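Local coordinates for DNA-damage inducible protein DDI1-like protein (Leishmania major, PDB 5YQ8) that probably cleaves polypeptides as an aspartic endopeptidase, this chain being the retroviral protease-like domain of a longer protein of the DDI1 family, at residues 6-14 / 65-73. Sequence-based numbering, arbitrary orientation.
Sequences LYVPCTINQ and HMTPVNLAG
Thr11 and Asn70 pair through their backbones in a single antiparallel bridge, where strands 7-12 and 62-71, the two outermost strands of the mixed sheet within this chain, meet in this retropepsin-fold domain. The bridge is lopsided: Asn70 N reaches Thr11 O at 2.9 Å with an almost straight N-H...O angle of 176°, whereas the return bond from Thr11 N to Asn70 O is weak at 3.4 Å. The directions of strands 7-12 and 65-71 differ by 143°, well short of 180°, so they splay apart, and two residues on, a water bridges them. It accepts from Asn13 N and donates to Pro68 O, 2.8 Å away, so both backbone groups are served without touching. The backbones of Cys10 and Val8 are hydrogen-bonded to Val17 and Ala19 of strand 15-21, while their side chains face Val69 and Leu71.

On the buried side, Val69 lies against Ile12, its CG2 3.6 Å from Ile12 CD1, while its CG1, anti to the backbone N (chi1 -174°), meets Cys10 SG. Leu71 CD1 packs on Cys10 CB and touches Val8 CG2, the Leu71 and Val8 side chains crossing at about a right angle. On the other face the side chains of Thr11 and Asn70 run side by side, Thr11 OG1 resting 3.2 Å from Asn70 CB.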
ATOM      1  N   LEU A   6       6.313  -1.306  -5.545  1.00 10.08           N
ATOM      2  CA  LEU A   6       7.393  -0.562  -4.840  1.00  9.44           C
ATOM      3  C   LEU A   6       8.196  -1.502  -3.948  1.00  9.17           C
ATOM      4  O   LEU A   6       7.657  -2.058  -3.006  1.00  8.58           O
ATOM      5  CB  LEU A   6       6.845   0.571  -3.947  1.00  8.93           C
ATOM      6  CG  LEU A   6       5.958   1.585  -4.643  1.00  8.98           C
ATOM      7  CD1 LEU A   6       5.588   2.756  -3.700  1.00  8.50           C
ATOM      8  CD2 LEU A   6       6.666   2.107  -5.929  1.00  9.19           C
ATOM      9  N   TYR A   7       9.475  -1.672  -4.280  1.00  9.44           N
ATOM     10  CA  TYR A   7      10.446  -2.354  -3.419  1.00  9.46           C
ATOM     11  C   TYR A   7      11.663  -1.476  -3.163  1.00  8.79           C
ATOM     12  O   TYR A   7      12.071  -0.745  -4.008  1.00 10.18           O
ATOM     13  CB  TYR A   7      10.895  -3.660  -4.037  1.00  9.56           C
ATOM     14  CG  TYR A   7       9.827  -4.714  -4.086  1.00 10.14           C
ATOM     15  CD1 TYR A   7       8.819  -4.713  -5.085  1.00 10.05           C
ATOM     16  CD2 TYR A   7       9.867  -5.782  -3.204  1.00 10.29           C
ATOM     17  CE1 TYR A   7       7.853  -5.687  -5.095  1.00 10.11           C
ATOM     18  CE2 TYR A   7       8.910  -6.785  -3.249  1.00 10.41           C
ATOM     19  CZ  TYR A   7       7.910  -6.720  -4.155  1.00 10.24           C
ATOM     20  OH  TYR A   7       7.057  -7.737  -4.129  1.00  9.94           O
ATOM     21  N   VAL A   8      12.185  -1.527  -1.962  1.00  7.97           N
ATOM     22  CA  VAL A   8      13.468  -0.984  -1.636  1.00  7.51           C
ATOM     23  C   VAL A   8      14.428  -2.055  -1.158  1.00  7.07           C
ATOM     24  O   VAL A   8      14.020  -3.027  -0.500  1.00  6.52           O
ATOM     25  CB  VAL A   8      13.336   0.113  -0.613  1.00  7.69           C
ATOM     26  CG1 VAL A   8      12.647   1.323  -1.228  1.00  7.73           C
ATOM     27  CG2 VAL A   8      12.638  -0.378   0.669  1.00  7.92           C
ATOM     28  N   PRO A   9      15.727  -1.879  -1.483  1.00  7.30           N
ATOM     29  CA  PRO A   9      16.712  -2.774  -0.865  1.00  7.66           C
ATOM     30  C   PRO A   9      17.115  -2.312   0.547  1.00  8.13           C
ATOM     31  O   PRO A   9      16.925  -1.175   0.918  1.00  9.67           O
ATOM     32  CB  PRO A   9      17.874  -2.706  -1.818  1.00  7.55           C
ATOM     33  CG  PRO A   9      17.778  -1.234  -2.348  1.00  7.70           C
ATOM     34  CD  PRO A   9      16.342  -0.899  -2.404  1.00  7.18           C
ATOM     35  N   CYS A  10      17.635  -3.230   1.335  1.00  8.60           N
ATOM     36  CA  CYS A  10      18.167  -2.974   2.658  1.00  9.14           C
ATOM     37  C   CYS A  10      18.954  -4.191   3.131  1.00  9.43           C
ATOM     38  O   CYS A  10      18.953  -5.224   2.487  1.00  9.76           O
ATOM     39  CB  CYS A  10      17.014  -2.726   3.659  1.00  9.29           C
ATOM     40  SG  CYS A  10      15.795  -4.064   3.902  1.00  9.04           S
ATOM     41  N   THR A  11      19.567  -4.099   4.309  1.00 10.02           N
ATOM     42  CA  THR A  11      20.335  -5.220   4.882  1.00  9.91           C
ATOM     43  C   THR A  11      19.949  -5.441   6.354  1.00 10.89           C
ATOM     44  O   THR A  11      19.823  -4.501   7.102  1.00 11.16           O
ATOM     45  CB  THR A  11      21.877  -4.967   4.806  1.00  9.40           C
ATOM     46  OG1 THR A  11      22.243  -3.801   5.565  1.00  8.48           O
ATOM     47  CG2 THR A  11      22.322  -4.767   3.411  1.00  8.92           C
ATOM     48  N   ILE A  12      19.850  -6.693   6.775  1.00 11.46           N
ATOM     49  CA  ILE A  12      19.683  -7.075   8.151  1.00 11.26           C
ATOM     50  C   ILE A  12      20.799  -8.040   8.491  1.00 11.84           C
ATOM     51  O   ILE A  12      20.873  -9.139   7.894  1.00 12.19           O
ATOM     52  CB  ILE A  12      18.349  -7.780   8.348  1.00 11.45           C
ATOM     53  CG1 ILE A  12      17.212  -6.867   7.843  1.00 12.62           C
ATOM     54  CG2 ILE A  12      18.145  -8.144   9.816  1.00 11.35           C
ATOM     55  CD1 ILE A  12      15.783  -7.319   8.086  1.00 12.08           C
ATOM     56  N   ASN A  13      21.636  -7.662   9.454  1.00 11.77           N
ATOM     57  CA  ASN A  13      22.842  -8.404   9.826  1.00 12.31           C
ATOM     58  C   ASN A  13      23.651  -8.697   8.588  1.00 12.86           C
ATOM     59  O   ASN A  13      23.773  -9.884   8.232  1.00 14.01           O
ATOM     60  CB  ASN A  13      22.533  -9.742  10.466  1.00 11.68           C
ATOM     61  CG  ASN A  13      21.649  -9.609  11.605  1.00 11.55           C
ATOM     62  OD1 ASN A  13      21.935  -8.877  12.545  1.00 10.14           O
ATOM     63  ND2 ASN A  13      20.593 -10.353  11.567  1.00 10.65           N
ATOM     64  N   GLN A  14      24.078  -7.668   7.868  1.00 13.24           N
ATOM     65  CA  GLN A  14      24.969  -7.822   6.703  1.00 13.89           C
ATOM     66  C   GLN A  14      24.330  -8.446   5.438  1.00 12.38           C
ATOM     67  O   GLN A  14      24.981  -8.404   4.402  1.00 12.45           O
ATOM     68  CB  GLN A  14      26.218  -8.695   7.107  1.00 15.69           C
ATOM     69  CG  GLN A  14      27.049  -8.241   8.283  1.00 17.53           C
ATOM     70  CD  GLN A  14      27.786  -6.977   7.945  1.00 19.99           C
ATOM     71  OE1 GLN A  14      27.999  -6.658   6.773  1.00 22.18           O
ATOM     72  NE2 GLN A  14      28.118  -6.217   8.961  1.00 20.54           N
ATOM     73  N   HIS A  65      10.469  -8.214  17.883  1.00 13.25           N
ATOM     74  CA  HIS A  65      10.049  -6.917  18.496  1.00 13.43           C
ATOM     75  C   HIS A  65      10.989  -5.783  18.151  1.00 12.61           C
ATOM     76  O   HIS A  65      10.616  -4.631  18.161  1.00 12.57           O
ATOM     77  CB  HIS A  65       9.895  -7.048  20.019  1.00 14.26           C
ATOM     78  CG  HIS A  65       8.941  -8.114  20.415  1.00 14.02           C
ATOM     79  ND1 HIS A  65       7.641  -8.141  19.982  1.00 15.98           N
ATOM     80  CD2 HIS A  65       9.105  -9.207  21.189  1.00 14.68           C
ATOM     81  CE1 HIS A  65       7.026  -9.185  20.520  1.00 16.50           C
ATOM     82  NE2 HIS A  65       7.901  -9.859  21.240  1.00 14.84           N
ATOM     83  N   MET A  66      12.224  -6.139  17.851  1.00 12.11           N
ATOM     84  CA  MET A  66      13.258  -5.183  17.457  1.00 11.97           C
ATOM     85  C   MET A  66      14.393  -5.930  16.817  1.00 12.01           C
ATOM     86  O   MET A  66      14.932  -6.838  17.410  1.00 12.28           O
ATOM     87  CB  MET A  66      13.801  -4.355  18.619  1.00 12.00           C
ATOM     88  CG  MET A  66      14.759  -3.257  18.166  1.00 11.71           C
ATOM     89  SD  MET A  66      16.409  -3.877  18.108  1.00 10.90           S
ATOM     90  CE  MET A  66      17.336  -2.452  17.722  1.00 11.93           C
ATOM     91  N   THR A  67      14.657  -5.594  15.555  1.00 12.32           N
ATOM     92  CA  THR A  67      15.844  -5.988  14.858  1.00 12.39           C
ATOM     93  C   THR A  67      16.352  -4.777  14.095  1.00 12.30           C
ATOM     94  O   THR A  67      15.579  -4.067  13.449  1.00 11.98           O
ATOM     95  CB  THR A  67      15.595  -7.163  13.884  1.00 12.92           C
ATOM     96  OG1 THR A  67      16.819  -7.523  13.191  1.00 13.15           O
ATOM     97  CG2 THR A  67      14.545  -6.848  12.872  1.00 12.53           C
ATOM     98  N   PRO A  68      17.641  -4.572  14.116  1.00 12.25           N
ATOM     99  CA  PRO A  68      18.175  -3.506  13.249  1.00 12.54           C
ATOM    100  C   PRO A  68      18.150  -3.818  11.737  1.00 11.73           C
ATOM    101  O   PRO A  68      18.505  -4.889  11.300  1.00 11.99           O
ATOM    102  CB  PRO A  68      19.611  -3.311  13.762  1.00 12.34           C
ATOM    103  CG  PRO A  68      19.664  -4.110  15.035  1.00 12.28           C
ATOM    104  CD  PRO A  68      18.704  -5.220  14.886  1.00 12.25           C
ATOM    105  N   VAL A  69      17.650  -2.867  10.980  1.00 11.77           N
ATOM    106  CA  VAL A  69      17.585  -2.912   9.526  1.00 11.36           C
ATOM    107  C   VAL A  69      18.212  -1.657   8.945  1.00 11.51           C
ATOM    108  O   VAL A  69      17.825  -0.534   9.279  1.00 10.59           O
ATOM    109  CB  VAL A  69      16.127  -2.981   9.119  1.00 11.32           C
ATOM    110  CG1 VAL A  69      15.999  -3.173   7.640  1.00 12.21           C
ATOM    111  CG2 VAL A  69      15.426  -4.131   9.795  1.00 11.23           C
ATOM    112  N   ASN A  70      19.179  -1.851   8.052  1.00 12.28           N
ATOM    113  CA  ASN A  70      19.950  -0.768   7.490  1.00 13.03           C
ATOM    114  C   ASN A  70      19.245  -0.278   6.253  1.00 14.75           C
ATOM    115  O   ASN A  70      19.422  -0.788   5.120  1.00 15.77           O
ATOM    116  CB  ASN A  70      21.391  -1.194   7.198  1.00 12.96           C
ATOM    117  CG  ASN A  70      22.187  -0.104   6.511  1.00 12.83           C
ATOM    118  OD1 ASN A  70      21.993   0.138   5.299  1.00 12.65           O
ATOM    119  ND2 ASN A  70      22.991   0.653   7.290  1.00 12.68           N
ATOM    120  N   LEU A  71      18.419   0.740   6.451  1.00 17.18           N
ATOM    121  CA  LEU A  71      17.576   1.274   5.376  1.00 15.40           C
ATOM    122  C   LEU A  71      17.979   2.720   5.203  1.00 15.58           C
ATOM    123  O   LEU A  71      18.098   3.489   6.197  1.00 15.20           O
ATOM    124  CB  LEU A  71      16.100   1.085   5.733  1.00 14.84           C
ATOM    125  CG  LEU A  71      15.127   1.565   4.658  1.00 14.68           C
ATOM    126  CD1 LEU A  71      15.419   0.973   3.287  1.00 14.67           C
ATOM    127  CD2 LEU A  71      13.700   1.246   5.014  1.00 15.00           C
ATOM    128  N   ALA A  72      18.232   3.086   3.950  1.00 15.98           N
ATOM    129  CA  ALA A  72      18.693   4.439   3.574  1.00 16.53           C
ATOM    130  C   ALA A  72      20.003   4.755   4.172  1.00 16.04           C
ATOM    131  O   ALA A  72      20.218   5.924   4.530  1.00 17.50           O
ATOM    132  CB  ALA A  72      17.640   5.530   3.925  1.00 16.64           C
ATOM    133  N   GLY A  73      20.875   3.743   4.274  1.00 16.14           N
ATOM    134  CA  GLY A  73      22.131   3.890   5.018  1.00 16.18           C
ATOM    135  C   GLY A  73      22.045   4.222   6.524  1.00 16.88           C
ATOM    136  O   GLY A  73      23.035   4.597   7.161  1.00 18.17           O
TER
HETATM  137  O   HOH W   1      21.110  -4.737  10.403  1.00 10.32           O